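Local coordinates for protein phosphatidylserine synthase (Haemophilus influenzae, PDB 3HSI) that belongs to the phospholipase D superfamily as a phosphatidylserine synthase built around two mixed beta sheets flanked by helices, at residues A36-Q41 with D173-I178; Q41-I46 with L70-R75. All blocks are in the same frame, centred on the assembly; numbering follows the deposited sequence.

Overall arrangement
Helix 35-48 is common to both contacts. Its first half meets strand 171-179 in contact 1, its second half runs beside helix 64-79 in contact 2, and Q41 belongs to both segments. The centres of the contacts lie about 13 Å apart on the same side of the chain's centre, contact 2 the farther out. Along the chain the order is 36-41, 41-46, 70-75 and 173-178, so contact 2 closes a short stretch of sequence within the much longer one closed by contact 1. One helix thereby ties strand 171-179, of the mixed sheet that also holds strand 52-56, to helix 64-79, in a chain whose sequence carries phospholipase D family motifs.

Contact 1: A36-Q41 with D173-I178; sequences AEFKTQ and DRYQKI
The ring of Y175 is sandwiched: F38 lies over one face, with CB 3.5 Å above the plane, while the carbonyl carbon, C, of D173 covers the opposite face, both placed toward the rim. Phenylalanine offers a flat apolar ring to stack on, and Y175 CD1 lies over its face, 3.2 Å from F38 CG. The two rings form an offset stack, centroids 4.6 Å apart and planes at 26°, and F38 CB adds a CH-pi contact. With CG anti to the backbone N (chi1 177°), F38 reaches from the helix toward the strand. Tyrosine suits its place because its ring packs against phenylalanine while its OH accepts a hydrogen bond from D173 N, O to N 3.0 Å.

Lysine and glutamine are long enough to meet beyond the rings, at the partly exposed side: K177 bends at chi2 and chi3 and gives a hydrogen bond from NZ to Q41 OE1 (3.2 Å). The donor stands above the amide plane, 65° out of it.

Strand 171-179 pairs with strands 29-31 and 151-155. Helix 35-48 packs against this part of the sheet, where F38 also touches L153 and K177 touches E30 and T151.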
# COMPACT_ATOMS: atom_id res chain seq x y z
N ALA C 36 29.73 -13.29 15.02
CA ALA C 36 31.15 -13.44 14.79
C ALA C 36 31.43 -14.70 13.99
O ALA C 36 32.20 -14.65 13.05
CB ALA C 36 31.95 -13.42 16.13
N GLU C 37 30.79 -15.82 14.36
CA GLU C 37 30.83 -17.06 13.56
C GLU C 37 30.34 -16.85 12.12
O GLU C 37 30.93 -17.35 11.15
CB GLU C 37 29.99 -18.18 14.20
CG GLU C 37 30.63 -18.83 15.39
CD GLU C 37 29.86 -20.03 15.96
OE1 GLU C 37 28.96 -20.62 15.29
OE2 GLU C 37 30.19 -20.39 17.11
N PHE C 38 29.26 -16.10 11.99
CA PHE C 38 28.69 -15.78 10.69
C PHE C 38 29.70 -15.04 9.80
O PHE C 38 29.92 -15.43 8.65
CB PHE C 38 27.42 -14.92 10.93
CG PHE C 38 26.74 -14.44 9.66
CD1 PHE C 38 26.36 -15.35 8.65
CD2 PHE C 38 26.41 -13.11 9.51
CE1 PHE C 38 25.69 -14.90 7.47
CE2 PHE C 38 25.77 -12.64 8.36
CZ PHE C 38 25.40 -13.53 7.33
N LYS C 39 30.31 -13.98 10.33
CA LYS C 39 31.40 -13.31 9.65
C LYS C 39 32.52 -14.29 9.27
O LYS C 39 33.01 -14.29 8.15
CB LYS C 39 31.99 -12.21 10.53
CG LYS C 39 33.09 -11.46 9.79
CD LYS C 39 33.70 -10.35 10.60
CE LYS C 39 34.85 -9.76 9.85
NZ LYS C 39 35.59 -8.78 10.71
N THR C 40 32.92 -15.14 10.20
CA THR C 40 33.99 -16.09 9.89
C THR C 40 33.60 -17.05 8.75
O THR C 40 34.40 -17.29 7.85
CB THR C 40 34.35 -16.83 11.14
OG1 THR C 40 34.56 -15.85 12.16
CG2 THR C 40 35.64 -17.67 10.94
N GLN C 41 32.38 -17.58 8.80
CA GLN C 41 31.88 -18.45 7.74
C GLN C 41 31.82 -17.78 6.36
O GLN C 41 32.33 -18.33 5.40
CB GLN C 41 30.52 -19.09 8.10
CG GLN C 41 30.63 -20.34 8.96
CD GLN C 41 31.74 -21.28 8.52
OE1 GLN C 41 31.79 -21.71 7.38
NE2 GLN C 41 32.65 -21.58 9.43
N ASP C 173 21.19 -12.22 14.76
CA ASP C 173 20.32 -12.89 13.81
C ASP C 173 20.52 -14.41 13.97
O ASP C 173 21.23 -14.88 14.91
CB ASP C 173 20.62 -12.39 12.37
CG ASP C 173 19.37 -12.34 11.47
OD1 ASP C 173 18.81 -13.40 11.20
OD2 ASP C 173 18.94 -11.25 11.04
N ARG C 174 19.91 -15.18 13.06
CA ARG C 174 20.15 -16.61 12.99
C ARG C 174 20.87 -16.95 11.71
O ARG C 174 20.74 -16.25 10.73
CB ARG C 174 18.84 -17.37 13.02
CG ARG C 174 18.21 -17.42 14.36
CD ARG C 174 16.85 -18.05 14.25
NE ARG C 174 16.92 -19.49 14.04
CZ ARG C 174 15.98 -20.20 13.42
NH1 ARG C 174 14.90 -19.61 12.92
NH2 ARG C 174 16.09 -21.52 13.33
N TYR C 175 21.67 -18.03 11.73
CA TYR C 175 22.52 -18.34 10.58
C TYR C 175 22.55 -19.83 10.38
O TYR C 175 22.89 -20.58 11.31
CB TYR C 175 23.97 -17.82 10.81
CG TYR C 175 24.01 -16.55 11.64
CD1 TYR C 175 23.94 -15.29 11.04
CD2 TYR C 175 24.05 -16.61 13.02
CE1 TYR C 175 23.97 -14.14 11.79
CE2 TYR C 175 24.05 -15.45 13.80
CZ TYR C 175 24.00 -14.22 13.19
OH TYR C 175 23.98 -13.10 13.98
N GLN C 176 22.19 -20.28 9.18
CA GLN C 176 22.24 -21.70 8.88
C GLN C 176 23.08 -21.97 7.65
O GLN C 176 22.90 -21.36 6.60
CB GLN C 176 20.85 -22.29 8.69
CG GLN C 176 20.06 -22.28 9.95
CD GLN C 176 19.40 -20.95 10.19
OE1 GLN C 176 19.13 -20.20 9.24
NE2 GLN C 176 19.15 -20.62 11.45
N LYS C 177 24.01 -22.90 7.81
CA LYS C 177 24.84 -23.35 6.72
C LYS C 177 24.37 -24.73 6.24
O LYS C 177 24.29 -25.68 7.02
CB LYS C 177 26.32 -23.39 7.15
CG LYS C 177 27.26 -23.22 5.98
CD LYS C 177 28.43 -24.14 6.04
CE LYS C 177 29.25 -23.94 7.25
NZ LYS C 177 30.56 -24.61 7.02
N ILE C 178 23.99 -24.81 4.96
CA ILE C 178 23.55 -26.05 4.36
C ILE C 178 24.37 -26.38 3.12
O ILE C 178 24.34 -25.66 2.11
CB ILE C 178 22.04 -26.05 3.99
CG1 ILE C 178 21.19 -25.76 5.22
CG2 ILE C 178 21.63 -27.40 3.43
CD1 ILE C 178 19.93 -24.94 4.90

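Contact 2: Q41-I46 with L70-R75; sequences QIIELI and LDEIYR
I46 reaches across to both E72 and I73 and can be followed outward from its CB. The CB carries two branches. CG2, anti to the backbone N, runs against the backbone of the other helix: it lies 3.6 Å from E72 O and also meets E72 CB at 3.8 Å. The other branch begins at CG1, which touches I73 CD1 at 4.0 Å, and ends at I46 CD1, which lies 3.9 Å from the same I73 CD1. The side chains of I46 and I73 cross at about a right angle, and I73 CD1 meets both I46 CG1 and CD1. A branched isoleucine suits this buried place because its short arm lies against the neighbouring backbone while its longer arm reaches the apolar tip opposite.

One turn earlier, I43 presents CG2 to the carboxylate end of E72, 4.0 Å from CD. The bend of the glutamate at chi2 (-66°) carries CD to I43 CG2, while CB, nearer the backbone, meets I46 CG2; OE2 forms a salt bridge with R47, just beyond the 41-46 segment. A long side chain with an acid at its end can thus serve apolar and ionic partners together, and the arginine probably stabilises the charge of this buried group.

The segments of helices 35-48 and 64-79 run nearly parallel, their axes 9.8 Å apart at an angle of 9°. I46 also touches I69 and V76 of the second helix and F148 of strand 146-148, while Y74, whose CB points away from helix 35-48, stacks with Y118 of helix 107-118.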
# COMPACT_ATOMS: atom_id res chain seq x y z
N GLN C 41 32.38 -17.58 8.80
CA GLN C 41 31.88 -18.45 7.74
C GLN C 41 31.82 -17.78 6.36
O GLN C 41 32.33 -18.33 5.40
CB GLN C 41 30.52 -19.09 8.10
CG GLN C 41 30.63 -20.34 8.96
CD GLN C 41 31.74 -21.28 8.52
OE1 GLN C 41 31.79 -21.71 7.38
NE2 GLN C 41 32.65 -21.58 9.43
N ILE C 42 31.25 -16.58 6.28
CA ILE C 42 31.27 -15.80 5.03
C ILE C 42 32.68 -15.77 4.44
O ILE C 42 32.89 -16.18 3.32
CB ILE C 42 30.73 -14.36 5.21
CG1 ILE C 42 29.26 -14.37 5.57
CG2 ILE C 42 30.94 -13.52 3.92
CD1 ILE C 42 28.81 -13.07 6.19
N ILE C 43 33.64 -15.31 5.23
CA ILE C 43 35.02 -15.23 4.77
C ILE C 43 35.61 -16.56 4.27
O ILE C 43 36.17 -16.62 3.18
CB ILE C 43 35.91 -14.60 5.84
CG1 ILE C 43 35.47 -13.16 6.08
CG2 ILE C 43 37.40 -14.68 5.40
CD1 ILE C 43 36.24 -12.42 7.19
N GLU C 44 35.42 -17.62 5.04
CA GLU C 44 35.93 -18.95 4.70
C GLU C 44 35.30 -19.50 3.40
O GLU C 44 35.97 -20.14 2.55
CB GLU C 44 35.60 -19.87 5.87
CG GLU C 44 36.37 -21.14 5.88
CD GLU C 44 36.15 -21.94 7.17
OE1 GLU C 44 35.52 -21.41 8.11
OE2 GLU C 44 36.62 -23.10 7.23
N LEU C 45 34.00 -19.24 3.27
CA LEU C 45 33.25 -19.69 2.10
C LEU C 45 33.66 -18.92 0.83
O LEU C 45 33.77 -19.53 -0.26
CB LEU C 45 31.73 -19.58 2.35
CG LEU C 45 31.22 -20.69 3.27
CD1 LEU C 45 29.74 -20.48 3.52
CD2 LEU C 45 31.53 -22.11 2.70
N ILE C 46 33.91 -17.61 0.97
CA ILE C 46 34.36 -16.79 -0.17
C ILE C 46 35.74 -17.27 -0.63
O ILE C 46 35.94 -17.49 -1.84
CB ILE C 46 34.38 -15.28 0.16
CG1 ILE C 46 32.95 -14.72 0.27
CG2 ILE C 46 35.16 -14.49 -0.91
CD1 ILE C 46 32.89 -13.35 0.94
N LEU C 70 33.91 -7.31 0.80
CA LEU C 70 34.07 -7.03 -0.63
C LEU C 70 35.52 -7.24 -1.08
O LEU C 70 35.76 -7.73 -2.19
CB LEU C 70 33.59 -5.63 -0.98
CG LEU C 70 33.50 -5.27 -2.46
CD1 LEU C 70 32.71 -6.35 -3.22
CD2 LEU C 70 32.86 -3.89 -2.65
N ASP C 71 36.47 -6.89 -0.21
CA ASP C 71 37.89 -7.21 -0.42
C ASP C 71 38.17 -8.69 -0.62
O ASP C 71 38.99 -9.05 -1.47
CB ASP C 71 38.74 -6.72 0.74
CG ASP C 71 38.94 -5.24 0.71
OD1 ASP C 71 38.78 -4.64 -0.38
OD2 ASP C 71 39.25 -4.67 1.77
N GLU C 72 37.51 -9.54 0.18
CA GLU C 72 37.61 -10.99 0.01
C GLU C 72 37.11 -11.44 -1.36
O GLU C 72 37.75 -12.29 -1.99
CB GLU C 72 36.89 -11.77 1.12
CG GLU C 72 37.48 -11.60 2.52
CD GLU C 72 38.86 -12.19 2.69
OE1 GLU C 72 39.30 -13.05 1.89
OE2 GLU C 72 39.54 -11.75 3.64
N ILE C 73 36.00 -10.85 -1.82
CA ILE C 73 35.41 -11.17 -3.13
C ILE C 73 36.39 -10.85 -4.25
O ILE C 73 36.63 -11.69 -5.11
CB ILE C 73 34.12 -10.33 -3.41
CG1 ILE C 73 33.03 -10.65 -2.39
CG2 ILE C 73 33.61 -10.57 -4.88
CD1 ILE C 73 32.33 -11.95 -2.61
N TYR C 74 36.94 -9.64 -4.23
CA TYR C 74 37.81 -9.16 -5.30
C TYR C 74 39.07 -10.01 -5.33
O TYR C 74 39.60 -10.30 -6.38
CB TYR C 74 38.15 -7.68 -5.12
CG TYR C 74 37.14 -6.76 -5.77
CD1 TYR C 74 37.27 -6.40 -7.12
CD2 TYR C 74 36.09 -6.23 -5.05
CE1 TYR C 74 36.36 -5.56 -7.74
CE2 TYR C 74 35.15 -5.40 -5.66
CZ TYR C 74 35.30 -5.06 -7.00
OH TYR C 74 34.40 -4.25 -7.62
N ARG C 75 39.53 -10.42 -4.15
CA ARG C 75 40.71 -11.26 -4.08
C ARG C 75 40.46 -12.61 -4.78
O ARG C 75 41.29 -13.03 -5.59
CB ARG C 75 41.17 -11.41 -2.63
CG ARG C 75 42.33 -12.36 -2.41
CD ARG C 75 42.56 -12.50 -0.89
NE ARG C 75 43.34 -13.67 -0.47
CZ ARG C 75 42.92 -14.94 -0.46
NH1 ARG C 75 41.71 -15.27 -0.93
NH2 ARG C 75 43.73 -15.90 -0.02